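PDB 5JUF: transcriptional regulator from Streptococcus thermophilus LMD-9, which probably senses a signalling peptide of the ComRS system through its tetratricopeptide domain and activates competence genes by binding DNA through its helix-turn-helix domain. Local coordinates for residues Glu119-Asp124 and Glu142-Asp147; Leu183-Ile188 and Phe223-Thr228; Leu216-Asn221 and Phe250-Lys255. One frame throughout, in Å; residues are numbered along the deposited sequence.

Contact 1. Residues Glu119-Asp124 and Glu142-Asp147; sequences ELLTLD and EEIYED
Two residues before Leu-121, which crosses to Ile-144 and Tyr-145, Glu-119 OE1 takes a salt bridge from Lys-82 NZ and a hydrogen bond with Tyr-78 OH. The contact itself is apolar. Leu-121 has its CG anti to the backbone N (chi1 -167°), which directs the side chain toward the facing helix, where CG lies 3.8 Å from Ile-144 CG2. The two side chains overlap side by side, pointing contrary ways, and CG2, the short branch of Ile-144, does the touching. Beside it, Leu-121 CD2 rests against the backbone of the next residue, 4.1 Å from Tyr-145 N, and more loosely against its CB at 4.4 Å. The Tyr-145 ring then leads away, stacking on His-172 and meeting Tyr-168 edge-to-face. From the same helix, Glu-146 and Asp-147 form salt bridges to Arg-35 NH2, which links this helix to helix 34-41 of the helix-turn-helix region. The backbones come within 7.1 Å, Leu-121 CA to Tyr-145 CA. Consecutive helices running in roughly opposite directions and joined by such aliphatic packing are characteristic of the tetratricopeptide (TPR) fold.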
loop_
_atom_site.group_PDB
_atom_site.type_symbol
_atom_site.label_atom_id
_atom_site.label_comp_id
_atom_site.label_asym_id
_atom_site.label_seq_id
_atom_site.Cartn_x
_atom_site.Cartn_y
_atom_site.Cartn_z
ATOM N N GLU A 119 -11.078 0.825 -2.804
ATOM C CA GLU A 119 -10.395 1.807 -3.642
ATOM C C GLU A 119 -10.313 3.158 -2.954
ATOM O O GLU A 119 -9.277 3.824 -3.000
ATOM C CB GLU A 119 -11.107 1.947 -4.990
ATOM C CG GLU A 119 -10.977 0.724 -5.871
ATOM C CD GLU A 119 -9.540 0.474 -6.320
ATOM O OE1 GLU A 119 -8.779 1.455 -6.438
ATOM O OE2 GLU A 119 -9.168 -0.701 -6.537
ATOM N N LEU A 120 -11.409 3.599 -2.340
ATOM C CA LEU A 120 -11.367 4.860 -1.611
ATOM C C LEU A 120 -10.328 4.809 -0.494
ATOM O O LEU A 120 -9.611 5.785 -0.255
ATOM C CB LEU A 120 -12.759 5.191 -1.064
ATOM C CG LEU A 120 -13.852 5.416 -2.122
ATOM C CD1 LEU A 120 -15.267 5.473 -1.515
ATOM C CD2 LEU A 120 -13.576 6.683 -2.905
ATOM N N LEU A 121 -10.213 3.673 0.192
ATOM C CA LEU A 121 -9.224 3.578 1.260
ATOM C C LEU A 121 -7.801 3.686 0.704
ATOM O O LEU A 121 -6.940 4.357 1.294
ATOM C CB LEU A 121 -9.434 2.266 2.011
ATOM C CG LEU A 121 -8.758 2.021 3.362
ATOM C CD1 LEU A 121 -7.486 1.300 3.145
ATOM C CD2 LEU A 121 -8.562 3.265 4.231
ATOM N N THR A 122 -7.546 3.027 -0.426
ATOM C CA THR A 122 -6.279 3.158 -1.144
ATOM C C THR A 122 -5.912 4.615 -1.401
ATOM O O THR A 122 -4.757 5.017 -1.207
ATOM C CB THR A 122 -6.372 2.391 -2.466
ATOM O OG1 THR A 122 -6.214 0.992 -2.195
ATOM C CG2 THR A 122 -5.331 2.856 -3.445
ATOM N N LEU A 123 -6.883 5.422 -1.842
ATOM C CA LEU A 123 -6.618 6.841 -2.079
ATOM C C LEU A 123 -6.374 7.589 -0.772
ATOM O O LEU A 123 -5.499 8.462 -0.714
ATOM C CB LEU A 123 -7.779 7.475 -2.857
ATOM C CG LEU A 123 -8.035 6.853 -4.247
ATOM C CD1 LEU A 123 -9.292 7.414 -4.880
ATOM C CD2 LEU A 123 -6.832 7.070 -5.169
ATOM N N ASP A 124 -7.137 7.260 0.286
ATOM C CA ASP A 124 -6.950 7.900 1.594
ATOM C C ASP A 124 -5.575 7.585 2.171
ATOM O O ASP A 124 -4.950 8.441 2.809
ATOM C CB ASP A 124 -8.038 7.443 2.584
ATOM C CG ASP A 124 -9.409 8.089 2.317
ATOM O OD1 ASP A 124 -9.466 9.281 1.974
ATOM O OD2 ASP A 124 -10.431 7.394 2.454
ATOM N N GLU A 142 -9.210 5.043 9.690
ATOM C CA GLU A 142 -8.620 4.027 10.552
ATOM C C GLU A 142 -9.569 2.847 10.755
ATOM O O GLU A 142 -9.154 1.683 10.702
ATOM C CB GLU A 142 -8.235 4.644 11.900
ATOM C CG GLU A 142 -7.451 3.686 12.781
ATOM C CD GLU A 142 -6.055 3.374 12.218
ATOM O OE1 GLU A 142 -5.603 4.070 11.278
ATOM O OE2 GLU A 142 -5.409 2.430 12.720
ATOM N N GLU A 143 -10.851 3.121 10.983
ATOM C CA GLU A 143 -11.801 2.025 11.170
ATOM C C GLU A 143 -11.858 1.124 9.942
ATOM O O GLU A 143 -11.916 -0.107 10.059
ATOM C CB GLU A 143 -13.180 2.605 11.491
ATOM C CG GLU A 143 -14.313 1.595 11.512
ATOM C CD GLU A 143 -15.679 2.260 11.673
ATOM O OE1 GLU A 143 -15.860 3.388 11.161
ATOM O OE2 GLU A 143 -16.567 1.652 12.304
ATOM N N ILE A 144 -11.835 1.718 8.748
ATOM C CA ILE A 144 -11.873 0.934 7.520
ATOM C C ILE A 144 -10.559 0.195 7.315
ATOM O O ILE A 144 -10.549 -0.993 6.971
ATOM C CB ILE A 144 -12.207 1.847 6.328
ATOM C CG1 ILE A 144 -13.623 2.422 6.522
ATOM C CG2 ILE A 144 -12.044 1.093 5.001
ATOM C CD1 ILE A 144 -14.028 3.451 5.489
ATOM N N TYR A 145 -9.435 0.890 7.511
ATOM C CA TYR A 145 -8.131 0.242 7.462
ATOM C C TYR A 145 -8.054 -0.980 8.381
ATOM O O TYR A 145 -7.499 -2.014 7.991
ATOM C CB TYR A 145 -7.049 1.260 7.823
ATOM C CG TYR A 145 -5.777 0.609 8.284
ATOM C CD1 TYR A 145 -4.899 0.033 7.373
ATOM C CD2 TYR A 145 -5.447 0.571 9.635
ATOM C CE1 TYR A 145 -3.723 -0.559 7.793
ATOM C CE2 TYR A 145 -4.284 -0.029 10.066
ATOM C CZ TYR A 145 -3.425 -0.597 9.131
ATOM O OH TYR A 145 -2.260 -1.186 9.557
ATOM N N GLU A 146 -8.567 -0.875 9.618
ATOM C CA GLU A 146 -8.421 -1.974 10.583
ATOM C C GLU A 146 -8.905 -3.294 9.993
ATOM O O GLU A 146 -8.221 -4.317 10.072
ATOM C CB GLU A 146 -9.204 -1.691 11.872
ATOM C CG GLU A 146 -8.592 -0.699 12.810
ATOM C CD GLU A 146 -9.475 -0.443 14.027
ATOM O OE1 GLU A 146 -10.581 -1.040 14.136
ATOM O OE2 GLU A 146 -9.050 0.355 14.876
ATOM N N ASP A 147 -10.094 -3.286 9.400
ATOM C CA ASP A 147 -10.652 -4.527 8.878
ATOM C C ASP A 147 -9.944 -4.979 7.605
ATOM O O ASP A 147 -9.749 -6.183 7.398
ATOM C CB ASP A 147 -12.147 -4.365 8.635
ATOM C CG ASP A 147 -12.979 -4.648 9.902
ATOM O OD1 ASP A 147 -12.400 -5.067 10.926
ATOM O OD2 ASP A 147 -14.217 -4.489 9.849
#

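Contact 2. Residues Leu183-Ile188 and Phe223-Thr228; sequences LFERII and FSDFLT
Glu-185 bridges most of the gap to Ser-224 and Asp-225, and these three side chains make up nearly the whole contact. The backbones stay well apart, with Glu-185 CA 9.6 Å from Ser-224 CA. The glutamate covers the distance by a bent chain: CG lies beside the backbone N, anti to the carbonyl carbon, and a bend at chi2 (-67°) swings the carboxylate nearer to the opposite segment. There OE1 approaches the serine hydroxyl, but at 4.0 Å from Ser-224 OG the two oxygens are too far apart for a direct bond. The other oxygen, OE2, lies 4.4 Å from Asp-225 OD2, so two like charges lie near each other. Their mutual repulsion is probably eased by Lys-217, whose NZ lies nearby and probably hydrogen-bonds to Ser-224 O.

This is the surface side of an array of TPR helices: helix 200-219 comes between the two segments in sequence and packs on both, taking Phe-184 on Leu-216 and Phe-226 on Ile-218. Ser-224 and Asp-225 form the corner of a type II beta turn from Phe-223 to Phe-226, closed by a 3.1 Å bond from Phe-226 N to Phe-223 O. Asp-225 takes the positive phi (62°) of the turn's third position and presents its CB toward helix 181-192. It also occupies the N-cap position of helix 226-240, yet its carboxylate makes no capping bond; proximity to the helix N terminus may still favour its negative charge. Asp-225 also lies against a symmetry-related molecule, which may influence its pose.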
loop_
_atom_site.group_PDB
_atom_site.type_symbol
_atom_site.label_atom_id
_atom_site.label_comp_id
_atom_site.label_asym_id
_atom_site.label_seq_id
_atom_site.Cartn_x
_atom_site.Cartn_y
_atom_site.Cartn_z
ATOM N N LEU A 183 4.257 -10.248 14.128
ATOM C CA LEU A 183 3.480 -9.754 12.991
ATOM C C LEU A 183 4.378 -9.107 11.936
ATOM O O LEU A 183 4.198 -9.325 10.728
ATOM C CB LEU A 183 2.437 -8.753 13.469
ATOM C CG LEU A 183 1.640 -8.059 12.357
ATOM C CD1 LEU A 183 0.836 -9.099 11.590
ATOM C CD2 LEU A 183 0.736 -6.984 12.955
ATOM N N PHE A 184 5.335 -8.286 12.368
ATOM C CA PHE A 184 6.193 -7.595 11.412
ATOM C C PHE A 184 6.992 -8.597 10.586
ATOM O O PHE A 184 7.054 -8.496 9.352
ATOM C CB PHE A 184 7.100 -6.611 12.159
ATOM C CG PHE A 184 7.988 -5.773 11.267
ATOM C CD1 PHE A 184 7.453 -4.944 10.295
ATOM C CD2 PHE A 184 9.361 -5.781 11.441
ATOM C CE1 PHE A 184 8.277 -4.168 9.495
ATOM C CE2 PHE A 184 10.185 -5.002 10.651
ATOM C CZ PHE A 184 9.644 -4.195 9.679
ATOM N N GLU A 185 7.578 -9.599 11.254
ATOM C CA GLU A 185 8.336 -10.628 10.547
ATOM C C GLU A 185 7.460 -11.389 9.562
ATOM O O GLU A 185 7.899 -11.719 8.456
ATOM C CB GLU A 185 8.961 -11.603 11.548
ATOM C CG GLU A 185 10.080 -11.010 12.395
ATOM C CD GLU A 185 11.313 -10.665 11.584
ATOM O OE1 GLU A 185 12.122 -9.841 12.057
ATOM O OE2 GLU A 185 11.472 -11.218 10.476
ATOM N N ARG A 186 6.233 -11.717 9.972
ATOM C CA ARG A 186 5.298 -12.401 9.090
ATOM C C ARG A 186 4.990 -11.563 7.854
ATOM O O ARG A 186 5.026 -12.065 6.726
ATOM C CB ARG A 186 4.019 -12.720 9.861
ATOM C CG ARG A 186 3.010 -13.565 9.111
ATOM C CD ARG A 186 1.904 -14.036 10.066
ATOM N NE ARG A 186 0.656 -13.291 9.896
ATOM C CZ ARG A 186 -0.257 -13.135 10.849
ATOM N NH1 ARG A 186 -1.362 -12.449 10.606
ATOM N NH2 ARG A 186 -0.058 -13.648 12.055
ATOM N N ILE A 187 4.688 -10.276 8.047
ATOM C CA ILE A 187 4.422 -9.398 6.907
ATOM C C ILE A 187 5.661 -9.270 6.025
ATOM O O ILE A 187 5.569 -9.356 4.794
ATOM C CB ILE A 187 3.927 -8.024 7.391
ATOM C CG1 ILE A 187 2.613 -8.155 8.161
ATOM C CG2 ILE A 187 3.720 -7.054 6.203
ATOM C CD1 ILE A 187 1.434 -8.589 7.309
ATOM N N ILE A 188 6.834 -9.056 6.639
ATOM C CA ILE A 188 8.091 -8.917 5.887
ATOM C C ILE A 188 8.302 -10.118 4.978
ATOM O O ILE A 188 8.589 -9.979 3.784
ATOM C CB ILE A 188 9.295 -8.780 6.847
ATOM C CG1 ILE A 188 9.326 -7.443 7.570
ATOM C CG2 ILE A 188 10.608 -8.988 6.105
ATOM C CD1 ILE A 188 8.471 -6.429 6.982
ATOM N N PHE A 223 18.656 -6.872 11.522
ATOM C CA PHE A 223 19.159 -7.010 10.162
ATOM C C PHE A 223 19.001 -8.408 9.578
ATOM O O PHE A 223 19.576 -8.692 8.520
ATOM C CB PHE A 223 20.622 -6.577 10.107
ATOM C CG PHE A 223 20.801 -5.099 10.220
ATOM C CD1 PHE A 223 20.663 -4.287 9.103
ATOM C CD2 PHE A 223 21.080 -4.513 11.444
ATOM C CE1 PHE A 223 20.815 -2.908 9.204
ATOM C CE2 PHE A 223 21.242 -3.141 11.554
ATOM C CZ PHE A 223 21.113 -2.335 10.433
ATOM N N SER A 224 18.229 -9.282 10.217
ATOM C CA SER A 224 17.885 -10.544 9.581
ATOM C C SER A 224 17.149 -10.273 8.275
ATOM O O SER A 224 16.296 -9.384 8.197
ATOM C CB SER A 224 17.021 -11.395 10.513
ATOM O OG SER A 224 15.821 -10.716 10.846
ATOM N N ASP A 225 17.519 -11.021 7.231
ATOM C CA ASP A 225 16.924 -10.915 5.897
ATOM C C ASP A 225 17.135 -9.546 5.254
ATOM O O ASP A 225 16.465 -9.226 4.269
ATOM C CB ASP A 225 15.419 -11.226 5.918
ATOM C CG ASP A 225 15.111 -12.575 6.513
ATOM O OD1 ASP A 225 15.773 -13.563 6.130
ATOM O OD2 ASP A 225 14.206 -12.641 7.371
ATOM N N PHE A 226 18.038 -8.716 5.788
ATOM C CA PHE A 226 18.213 -7.372 5.230
ATOM C C PHE A 226 18.773 -7.434 3.815
ATOM O O PHE A 226 18.351 -6.672 2.940
ATOM C CB PHE A 226 19.127 -6.525 6.121
ATOM C CG PHE A 226 19.135 -5.055 5.770
ATOM C CD1 PHE A 226 20.028 -4.548 4.829
ATOM C CD2 PHE A 226 18.248 -4.179 6.386
ATOM C CE1 PHE A 226 20.025 -3.199 4.507
ATOM C CE2 PHE A 226 18.244 -2.826 6.071
ATOM C CZ PHE A 226 19.136 -2.335 5.127
ATOM N N LEU A 227 19.733 -8.332 3.577
ATOM C CA LEU A 227 20.268 -8.482 2.229
ATOM C C LEU A 227 19.226 -9.039 1.274
ATOM O O LEU A 227 19.279 -8.762 0.072
ATOM C CB LEU A 227 21.505 -9.374 2.260
ATOM C CG LEU A 227 22.682 -8.720 2.988
ATOM C CD1 LEU A 227 23.936 -9.567 2.855
ATOM C CD2 LEU A 227 22.905 -7.305 2.462
ATOM N N THR A 228 18.271 -9.814 1.791
ATOM C CA THR A 228 17.138 -10.258 0.982
ATOM C C THR A 228 16.281 -9.083 0.537
ATOM O O THR A 228 15.834 -9.035 -0.613
ATOM C CB THR A 228 16.298 -11.259 1.776
ATOM O OG1 THR A 228 17.146 -12.307 2.242
ATOM C CG2 THR A 228 15.179 -11.845 0.915
#

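Contact 3. Residues Leu216-Asn221 and Phe250-Lys255; sequences LKIFHN and FVLKAK
Ile-218 packs against Lys-255 and Leu-252, joining two helices of the TPR array, 200-219 and 246-260, that head in the same general direction and are separated in sequence by helix 226-240. Alternate helices of a TPR solenoid commonly lie this way. The backbones approach to 7.8 Å at Ile-218 CA and Lys-255 CA.

The contact between the segments is aliphatic. Ile-218 has CG1 beside its backbone N and continues extended (chi2 170°), so that CD1 leads at the far end of the side chain. This methyl meets the root of the lysine, 3.7 Å from Lys-255 CB and 3.9 Å from Lys-255 CG, and the lysine chain runs roughly perpendicular to the isoleucine. More loosely, the same CD1 lies 4.3 Å from Leu-252 CD2, one helical turn earlier. Leu-252 also packs on Met-211 and Ala-214.

Backbone bonds continue past Ile-218. His-220 N bonds to Leu-216 O in the ordinary helical way, and Asn-221, at positive phi (51°), then forms a Schellman motif, with its N bonded to Ile-218 O at 3.0 Å.

Charge enters through Lys-255 alone among the touching residues. Its chain bends at chi2 (-69°) and then runs extended, taking the ammonium group away from the isoleucine while leaving CB and CG against the methyl; NZ ends in a salt bridge with Asp-297 OD2.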
loop_
_atom_site.group_PDB
_atom_site.type_symbol
_atom_site.label_atom_id
_atom_site.label_comp_id
_atom_site.label_asym_id
_atom_site.label_seq_id
_atom_site.Cartn_x
_atom_site.Cartn_y
_atom_site.Cartn_z
ATOM N N LEU A 216 12.710 0.514 8.665
ATOM C CA LEU A 216 12.319 0.060 10.000
ATOM C C LEU A 216 13.343 -0.912 10.588
ATOM O O LEU A 216 13.589 -0.904 11.801
ATOM C CB LEU A 216 10.931 -0.579 9.946
ATOM C CG LEU A 216 9.780 0.415 9.789
ATOM C CD1 LEU A 216 8.533 -0.303 9.299
ATOM C CD2 LEU A 216 9.507 1.160 11.109
ATOM N N LYS A 217 13.954 -1.753 9.747
ATOM C CA LYS A 217 14.954 -2.693 10.242
ATOM C C LYS A 217 16.178 -1.963 10.774
ATOM O O LYS A 217 16.706 -2.314 11.837
ATOM C CB LYS A 217 15.346 -3.675 9.140
ATOM C CG LYS A 217 14.341 -4.803 8.923
ATOM C CD LYS A 217 14.855 -5.788 7.875
ATOM C CE LYS A 217 14.000 -7.054 7.848
ATOM N NZ LYS A 217 14.355 -7.945 8.993
ATOM N N ILE A 218 16.647 -0.948 10.041
ATOM C CA ILE A 218 17.695 -0.069 10.551
ATOM C C ILE A 218 17.260 0.558 11.871
ATOM O O ILE A 218 17.979 0.502 12.873
ATOM C CB ILE A 218 18.051 1.000 9.497
ATOM C CG1 ILE A 218 18.754 0.355 8.296
ATOM C CG2 ILE A 218 18.972 2.080 10.093
ATOM C CD1 ILE A 218 18.910 1.296 7.112
ATOM N N PHE A 219 16.057 1.139 11.901
ATOM C CA PHE A 219 15.542 1.747 13.130
ATOM C C PHE A 219 15.520 0.755 14.297
ATOM O O PHE A 219 15.924 1.094 15.418
ATOM C CB PHE A 219 14.144 2.319 12.863
ATOM C CG PHE A 219 13.514 2.969 14.057
ATOM C CD1 PHE A 219 14.064 4.113 14.610
ATOM C CD2 PHE A 219 12.357 2.446 14.618
ATOM C CE1 PHE A 219 13.490 4.713 15.720
ATOM C CE2 PHE A 219 11.774 3.043 15.726
ATOM C CZ PHE A 219 12.347 4.181 16.282
ATOM N N HIS A 220 15.062 -0.474 14.065
ATOM C CA HIS A 220 14.985 -1.468 15.134
ATOM C C HIS A 220 16.280 -2.241 15.334
ATOM O O HIS A 220 16.310 -3.153 16.166
ATOM C CB HIS A 220 13.864 -2.475 14.862
ATOM C CG HIS A 220 12.505 -1.861 14.761
ATOM N ND1 HIS A 220 11.527 -2.359 13.927
ATOM C CD2 HIS A 220 11.952 -0.807 15.405
ATOM C CE1 HIS A 220 10.432 -1.630 14.053
ATOM N NE2 HIS A 220 10.665 -0.680 14.941
ATOM N N ASN A 221 17.328 -1.920 14.578
ATOM C CA ASN A 221 18.603 -2.640 14.609
ATOM C C ASN A 221 18.402 -4.148 14.464
ATOM O O ASN A 221 18.976 -4.951 15.200
ATOM C CB ASN A 221 19.384 -2.320 15.884
ATOM C CG ASN A 221 20.840 -2.724 15.782
ATOM O OD1 ASN A 221 21.555 -2.264 14.891
ATOM N ND2 ASN A 221 21.290 -3.587 16.691
ATOM N N PHE A 250 21.901 1.283 -2.963
ATOM C CA PHE A 250 23.315 1.236 -2.602
ATOM C C PHE A 250 23.546 1.854 -1.227
ATOM O O PHE A 250 24.383 1.374 -0.452
ATOM C CB PHE A 250 24.160 1.951 -3.661
ATOM C CG PHE A 250 24.385 1.144 -4.909
ATOM C CD1 PHE A 250 24.652 -0.213 -4.837
ATOM C CD2 PHE A 250 24.336 1.749 -6.159
ATOM C CE1 PHE A 250 24.861 -0.954 -5.983
ATOM C CE2 PHE A 250 24.543 1.016 -7.313
ATOM C CZ PHE A 250 24.810 -0.337 -7.227
ATOM N N VAL A 251 22.819 2.930 -0.909
ATOM C CA VAL A 251 22.910 3.498 0.434
ATOM C C VAL A 251 22.391 2.507 1.477
ATOM O O VAL A 251 22.922 2.440 2.591
ATOM C CB VAL A 251 22.171 4.849 0.492
ATOM C CG1 VAL A 251 22.106 5.374 1.923
ATOM C CG2 VAL A 251 22.871 5.885 -0.422
ATOM N N LEU A 252 21.371 1.705 1.146
ATOM C CA LEU A 252 20.932 0.679 2.096
ATOM C C LEU A 252 22.032 -0.342 2.355
ATOM O O LEU A 252 22.243 -0.763 3.496
ATOM C CB LEU A 252 19.678 -0.035 1.596
ATOM C CG LEU A 252 18.380 0.769 1.568
ATOM C CD1 LEU A 252 17.240 -0.102 1.021
ATOM C CD2 LEU A 252 18.030 1.340 2.941
ATOM N N LYS A 253 22.733 -0.770 1.302
ATOM C CA LYS A 253 23.815 -1.723 1.508
ATOM C C LYS A 253 24.922 -1.115 2.356
ATOM O O LYS A 253 25.545 -1.817 3.162
ATOM C CB LYS A 253 24.354 -2.202 0.159
ATOM C CG LYS A 253 25.408 -3.298 0.273
ATOM C CD LYS A 253 24.826 -4.571 0.882
ATOM C CE LYS A 253 25.909 -5.625 1.119
ATOM N NZ LYS A 253 26.587 -6.042 -0.140
ATOM N N ALA A 254 25.167 0.188 2.206
ATOM C CA ALA A 254 26.163 0.862 3.033
ATOM C C ALA A 254 25.760 0.838 4.502
ATOM O O ALA A 254 26.578 0.528 5.371
ATOM C CB ALA A 254 26.361 2.302 2.552
ATOM N N LYS A 255 24.500 1.181 4.801
ATOM C CA LYS A 255 24.019 1.106 6.180
ATOM C C LYS A 255 24.222 -0.289 6.757
ATOM O O LYS A 255 24.671 -0.440 7.901
ATOM C CB LYS A 255 22.537 1.488 6.258
ATOM C CG LYS A 255 22.171 2.899 5.802
ATOM C CD LYS A 255 22.689 3.961 6.760
ATOM C CE LYS A 255 22.026 5.316 6.498
ATOM N NZ LYS A 255 22.654 6.397 7.319
#

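From the N terminus, contact 1 closes first, bringing helix 139-152 back onto helix 117-130 across 17 intervening residues. It is complete before contact 2 opens, and their centres lie 25 Å apart. Contact 2 opens at 183-188; before 223-228 closes it, contact 3 has opened at 216-221, to close at 250-255. Contacts 2 and 3 therefore cross, and they also touch: Leu-227 CD2 packs 3.7 Å from Lys-253 CE. Together they span helices 181-192, 200-219, 226-240 and 246-260 of the TPR array, whereas contact 1 belongs to the part of the TPR domain nearer the helix-turn-helix region.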